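Local coordinates for hypothetical protein (Rhodococcus sp., PDB 2NS0) that is of unknown function but belongs to the helix-turn-helix clan and probably adopts a winged-helix type of fold, at residues 45-50 and 71-76; 60-65 and 76-81. One frame throughout, in Å; residues are numbered along the deposited sequence.

Interaction 1. Residues 45-50 and 71-76; sequences PVREAA and RSARGP
Arg47 and Glu48 of helix 43-55 meet Arg71, Ala73 and Gly75 in a polar surface contact that ties the last helix to the loop between strands 66-67 and 78-81. Three helices followed by a small antiparallel sheet are consistent with a winged-helix fold, in keeping with the helix-turn-helix clan. The backbones come closest at Arg47 and Arg71, whose CA atoms are 5.9 Å apart, and 288 Å² is buried in all.

Arg47 runs extended from CG to NE and carries its guanidinium to the loop's carbonyls. NH1 lies 2.6 Å from Ala73 O, but the N-H...O angle of 118° makes this bond weak; Pro70 O is the stronger partner of NH1. NH2 meets Gly75 O, which sits at the guanidinium edge near its plane, with an N-H...O angle far from straight. The 2.4 Å between NH2 and Gly75 O is too short for an ordinary hydrogen bond, so the exact length is doubtful.

The second half of the contact is aliphatic against acidic. Glu48 and Arg71 cross at about a right angle, with Glu48 OE2 3.5 Å from Arg71 CG and OE1 as close to CD. The charged ends do not touch: Glu48 OE1 is 4.9 Å from Arg71 NE. The bend at chi3 (-60°) turns NE out of the line of the chain, and NE and NH1 form salt bridges to Asp69 and Asp55. An alanine in place of Arg71 would probably leave both aspartates without their mate and open a gap beneath the Glu48 carboxylate.

Gly75 has a positive phi of 79°, and a CB there would lie only 2.6 Å from Pro76 CD.

Interaction 2. Residues 60-65 and 76-81; sequences EVTQKG and PIRIRW
Glu60 OE1 receives two hydrogen bonds from Arg80, one from NE and one from NH2, each 2.9 Å long and together forming a salt bridge. Both nitrogens reach OE1 from the same side, above the carboxylate plane, while OE1 itself lies close to the guanidinium plane; the two planes are 49° apart. Thr62 CG2 lies over one guanidinium face, 3.4 Å above the plane and offset toward its rim. Arg80 CG stands between the backbone N and the carbonyl carbon (chi1 71°), and from there the chain runs extended to NE.

The remaining nitrogen, NH1, donates to two waters. One also bonds Thr62 OG1; the other donates to Gly65 O, joining the strand pair to the turn that follows 60-63.

The backbone sets this register. Strands 60-63 and 78-81 run antiparallel, with Glu60-Arg80 and Thr62-Arg78 as hydrogen-bonded pairs and Val61-Ile79 as the non-hydrogen-bonded pair between them. Glu60 N reaches Arg80 O at 2.8 Å, and Arg78 N reaches Thr62 O at the same length with an N-H...O angle of 169°. Val61 CA adds a CA-H...O contact of 3.3 Å to Arg78 O.

Farther out, the two faces differ. On one, Val61 and Ile79 pack on Ala50 of helix 43-55; Val61 CG1 also meets Ile77 CD1 at 3.7 Å. On the face of Glu60, Thr62, Arg78 and Arg80, Val67 touches both Glu60 and Arg80, and Arg78 NE bonds Ser24.

With two N-H groups of one guanidinium on the same oxygen, Glu60 is likely to be held as a carboxylate, its charge drawn toward OE1, and the guanidinium is probably restrained from turning by these two bonds, with the NH1 waters helping.

How the interactions relate
The segments alternate along the chain, 45-50, 60-65, 71-76 and 76-81, so the two contacts cross in sequence; their centres lie 10 Å apart, and all four segments lie within the DUF3253 region. Helix 43-55 leads into strand 59-63, the central strand of the sheet, and Pro76 is shared where the loop of interaction 1 passes into the edge strand of interaction 2. They also touch directly: Arg47 NH2 is 3.9 Å from Ile77 CG2, and Ala50 CB is 4.0 Å from Ile79 CD1. One helix thus meets both the loop and the sheet face that carries Val61 and Ile79, joining the helical and strand parts of the probable winged-helix domain.

Interaction 1. Residues 45-50 and 71-76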
loop_
_atom_site.group_PDB
_atom_site.type_symbol
_atom_site.label_atom_id
_atom_site.label_comp_id
_atom_site.label_asym_id
_atom_site.label_seq_id
_atom_site.Cartn_x
_atom_site.Cartn_y
_atom_site.Cartn_z
ATOM N N PRO A 45 4.710 3.408 -8.244
ATOM C CA PRO A 45 3.246 3.382 -8.407
ATOM C C PRO A 45 2.437 2.880 -7.180
ATOM O O PRO A 45 1.376 3.448 -6.868
ATOM C CB PRO A 45 3.055 2.461 -9.631
ATOM C CG PRO A 45 4.277 2.684 -10.433
ATOM C CD PRO A 45 5.389 2.809 -9.420
ATOM N N VAL A 46 2.934 1.849 -6.483
ATOM C CA VAL A 46 2.248 1.312 -5.305
ATOM C C VAL A 46 2.266 2.322 -4.169
ATOM O O VAL A 46 1.271 2.486 -3.480
ATOM C CB VAL A 46 2.844 -0.046 -4.815
ATOM C CG1 VAL A 46 2.364 -0.325 -3.434
ATOM C CG2 VAL A 46 2.418 -1.227 -5.715
ATOM N N ARG A 47 3.393 3.002 -3.953
ATOM C CA ARG A 47 3.456 4.127 -2.984
ATOM C C ARG A 47 2.484 5.248 -3.288
ATOM O O ARG A 47 1.872 5.806 -2.364
ATOM C CB ARG A 47 4.869 4.692 -2.864
ATOM C CG ARG A 47 5.835 3.688 -2.262
ATOM C CD ARG A 47 7.218 4.312 -2.013
ATOM N NE ARG A 47 8.011 3.542 -1.049
ATOM C CZ ARG A 47 8.481 4.006 0.122
ATOM N NH1 ARG A 47 8.257 5.257 0.541
ATOM N NH2 ARG A 47 9.189 3.214 0.900
ATOM N N GLU A 48 2.316 5.585 -4.564
ATOM C CA GLU A 48 1.368 6.631 -4.953
ATOM C C GLU A 48 -0.049 6.203 -4.628
ATOM O O GLU A 48 -0.818 6.980 -4.076
ATOM C CB GLU A 48 1.490 7.019 -6.434
ATOM C CG GLU A 48 2.787 7.702 -6.787
ATOM C CD GLU A 48 2.883 9.096 -6.215
ATOM O OE1 GLU A 48 1.832 9.762 -6.014
ATOM O OE2 GLU A 48 4.021 9.542 -5.971
ATOM N N ALA A 49 -0.376 4.954 -4.954
ATOM C CA ALA A 49 -1.687 4.384 -4.626
ATOM C C ALA A 49 -1.997 4.394 -3.131
ATOM O O ALA A 49 -3.089 4.859 -2.718
ATOM C CB ALA A 49 -1.826 2.965 -5.214
ATOM N N ALA A 50 -1.077 3.863 -2.324
ATOM C CA ALA A 50 -1.173 3.943 -0.863
ATOM C C ALA A 50 -1.373 5.416 -0.411
ATOM O O ALA A 50 -2.144 5.695 0.492
ATOM C CB ALA A 50 0.088 3.307 -0.227
ATOM N N ARG A 71 4.675 8.710 -0.050
ATOM C CA ARG A 71 5.263 9.438 -1.181
ATOM C C ARG A 71 6.564 10.123 -0.787
ATOM O O ARG A 71 7.402 10.384 -1.651
ATOM C CB ARG A 71 4.239 10.417 -1.806
ATOM C CG ARG A 71 3.124 9.691 -2.580
ATOM C CD ARG A 71 1.831 10.490 -2.599
ATOM N NE ARG A 71 1.339 10.735 -1.233
ATOM C CZ ARG A 71 0.097 11.110 -0.950
ATOM N NH1 ARG A 71 -0.797 11.291 -1.919
ATOM N NH2 ARG A 71 -0.253 11.306 0.304
ATOM N N SER A 72 6.736 10.379 0.514
ATOM C CA SER A 72 7.924 11.078 1.092
ATOM C C SER A 72 8.938 10.188 1.799
ATOM O O SER A 72 10.117 10.513 1.844
ATOM C CB SER A 72 7.477 12.089 2.128
ATOM O OG SER A 72 6.762 13.102 1.482
ATOM N N ALA A 73 8.444 9.101 2.383
ATOM C CA ALA A 73 9.198 8.193 3.271
ATOM C C ALA A 73 10.257 7.412 2.505
ATOM O O ALA A 73 10.012 6.927 1.419
ATOM C CB ALA A 73 8.237 7.194 4.009
ATOM N N ARG A 74 11.433 7.299 3.113
ATOM C CA ARG A 74 12.571 6.577 2.555
ATOM C C ARG A 74 12.596 5.163 3.127
ATOM O O ARG A 74 12.549 4.949 4.338
ATOM C CB ARG A 74 13.887 7.320 2.874
ATOM C CG ARG A 74 15.154 6.503 2.594
ATOM C CD ARG A 74 16.427 7.169 3.166
ATOM N NE ARG A 74 16.603 8.535 2.657
ATOM C CZ ARG A 74 17.192 8.828 1.493
ATOM N NH1 ARG A 74 17.679 7.843 0.728
ATOM N NH2 ARG A 74 17.305 10.104 1.094
ATOM N N GLY A 75 12.651 4.188 2.233
ATOM C CA GLY A 75 12.766 2.810 2.639
ATOM C C GLY A 75 11.473 2.173 3.095
ATOM O O GLY A 75 10.406 2.746 2.907
ATOM N N PRO A 76 11.569 0.944 3.646
ATOM C CA PRO A 76 10.438 0.080 3.950
ATOM C C PRO A 76 9.349 0.715 4.812
ATOM O O PRO A 76 9.630 1.362 5.825
ATOM C CB PRO A 76 11.085 -1.125 4.662
ATOM C CG PRO A 76 12.465 -1.190 4.116
ATOM C CD PRO A 76 12.855 0.267 3.940
#

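Interaction 2. Residues 60-65 and 76-81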
loop_
_atom_site.group_PDB
_atom_site.type_symbol
_atom_site.label_atom_id
_atom_site.label_comp_id
_atom_site.label_asym_id
_atom_site.label_seq_id
_atom_site.Cartn_x
_atom_site.Cartn_y
_atom_site.Cartn_z
ATOM N N GLU A 60 -3.709 3.783 6.564
ATOM C CA GLU A 60 -2.551 4.550 7.028
ATOM C C GLU A 60 -1.270 3.842 6.617
ATOM O O GLU A 60 -1.196 2.591 6.557
ATOM C CB GLU A 60 -2.533 4.685 8.557
ATOM C CG GLU A 60 -3.655 5.540 9.110
ATOM C CD GLU A 60 -3.821 5.377 10.589
ATOM O OE1 GLU A 60 -3.852 4.211 11.068
ATOM O OE2 GLU A 60 -3.887 6.421 11.274
ATOM N N VAL A 61 -0.241 4.639 6.390
ATOM C CA VAL A 61 1.059 4.089 6.065
ATOM C C VAL A 61 1.932 4.415 7.280
ATOM O O VAL A 61 1.854 5.547 7.824
ATOM C CB VAL A 61 1.648 4.777 4.787
ATOM C CG1 VAL A 61 3.104 4.338 4.553
ATOM C CG2 VAL A 61 0.741 4.571 3.534
ATOM N N THR A 62 2.730 3.437 7.722
ATOM C CA THR A 62 3.622 3.615 8.863
ATOM C C THR A 62 5.050 3.240 8.510
ATOM O O THR A 62 5.307 2.441 7.617
ATOM C CB THR A 62 3.186 2.809 10.139
ATOM O OG1 THR A 62 3.337 1.410 9.899
ATOM C CG2 THR A 62 1.703 3.117 10.550
ATOM N N GLN A 63 5.979 3.849 9.226
ATOM C CA GLN A 63 7.384 3.515 9.138
ATOM C C GLN A 63 7.949 3.614 10.546
ATOM O O GLN A 63 7.808 4.626 11.220
ATOM C CB GLN A 63 8.105 4.475 8.213
ATOM C CG GLN A 63 9.483 3.976 7.939
ATOM C CD GLN A 63 10.195 4.833 6.950
ATOM O OE1 GLN A 63 10.449 4.395 5.834
ATOM N NE2 GLN A 63 10.538 6.050 7.341
ATOM N N LYS A 64 8.573 2.536 10.986
ATOM C CA LYS A 64 9.035 2.426 12.339
ATOM C C LYS A 64 7.978 2.789 13.385
ATOM O O LYS A 64 8.288 3.416 14.408
ATOM C CB LYS A 64 10.320 3.255 12.503
ATOM C CG LYS A 64 11.364 2.774 11.520
ATOM C CD LYS A 64 12.544 3.581 11.533
ATOM C CE LYS A 64 13.379 3.136 10.400
ATOM N NZ LYS A 64 14.589 3.906 10.426
ATOM N N GLY A 65 6.749 2.352 13.138
ATOM C CA GLY A 65 5.641 2.584 14.059
ATOM C C GLY A 65 4.885 3.930 13.927
ATOM O O GLY A 65 3.751 4.080 14.468
ATOM N N PRO A 76 11.569 0.944 3.646
ATOM C CA PRO A 76 10.438 0.080 3.950
ATOM C C PRO A 76 9.349 0.715 4.812
ATOM O O PRO A 76 9.630 1.362 5.825
ATOM C CB PRO A 76 11.085 -1.125 4.662
ATOM C CG PRO A 76 12.465 -1.190 4.116
ATOM C CD PRO A 76 12.855 0.267 3.940
ATOM N N ILE A 77 8.111 0.514 4.388
ATOM C CA ILE A 77 6.975 1.064 5.060
ATOM C C ILE A 77 5.921 -0.047 5.190
ATOM O O ILE A 77 6.017 -1.087 4.523
ATOM C CB ILE A 77 6.368 2.266 4.280
ATOM C CG1 ILE A 77 5.973 1.816 2.828
ATOM C CG2 ILE A 77 7.338 3.510 4.358
ATOM C CD1 ILE A 77 5.170 2.794 1.939
ATOM N N ARG A 78 4.933 0.182 6.050
ATOM C CA ARG A 78 3.813 -0.762 6.237
ATOM C C ARG A 78 2.514 -0.095 5.817
ATOM O O ARG A 78 2.388 1.116 5.942
ATOM C CB ARG A 78 3.699 -1.167 7.714
ATOM C CG ARG A 78 4.929 -1.857 8.312
ATOM C CD ARG A 78 5.369 -3.072 7.477
ATOM N NE ARG A 78 4.356 -4.142 7.382
ATOM C CZ ARG A 78 4.576 -5.279 6.722
ATOM N NH1 ARG A 78 5.735 -5.476 6.119
ATOM N NH2 ARG A 78 3.661 -6.230 6.654
ATOM N N ILE A 79 1.548 -0.872 5.314
ATOM C CA ILE A 79 0.206 -0.321 4.973
ATOM C C ILE A 79 -0.870 -1.050 5.756
ATOM O O ILE A 79 -0.889 -2.268 5.744
ATOM C CB ILE A 79 -0.109 -0.434 3.437
ATOM C CG1 ILE A 79 1.050 0.135 2.596
ATOM C CG2 ILE A 79 -1.429 0.229 3.085
ATOM C CD1 ILE A 79 1.038 -0.349 1.070
ATOM N N ARG A 80 -1.746 -0.306 6.439
ATOM C CA ARG A 80 -2.793 -0.870 7.302
ATOM C C ARG A 80 -4.113 -0.123 7.072
ATOM O O ARG A 80 -4.124 1.063 6.675
ATOM C CB ARG A 80 -2.398 -0.760 8.811
ATOM C CG ARG A 80 -2.426 0.682 9.359
ATOM C CD ARG A 80 -1.587 0.816 10.611
ATOM N NE ARG A 80 -1.850 2.080 11.303
ATOM C CZ ARG A 80 -1.268 2.488 12.431
ATOM N NH1 ARG A 80 -0.328 1.754 13.080
ATOM N NH2 ARG A 80 -1.656 3.651 12.920
ATOM N N TRP A 81 -5.226 -0.809 7.298
ATOM C CA TRP A 81 -6.524 -0.136 7.414
ATOM C C TRP A 81 -6.433 0.902 8.530
ATOM O O TRP A 81 -5.853 0.648 9.597
ATOM C CB TRP A 81 -7.583 -1.156 7.807
ATOM C CG TRP A 81 -8.007 -2.149 6.744
ATOM C CD1 TRP A 81 -8.121 -3.508 6.892
ATOM C CD2 TRP A 81 -8.390 -1.856 5.385
ATOM N NE1 TRP A 81 -8.568 -4.066 5.736
ATOM C CE2 TRP A 81 -8.734 -3.080 4.785
ATOM C CE3 TRP A 81 -8.499 -0.665 4.631
ATOM C CZ2 TRP A 81 -9.195 -3.173 3.442
ATOM C CZ3 TRP A 81 -8.937 -0.744 3.311
ATOM C CH2 TRP A 81 -9.279 -2.001 2.721
HETATM O O HOH W 1 1.849 -0.143 11.627
HETATM O O HOH W 2 2.010 2.205 14.776
#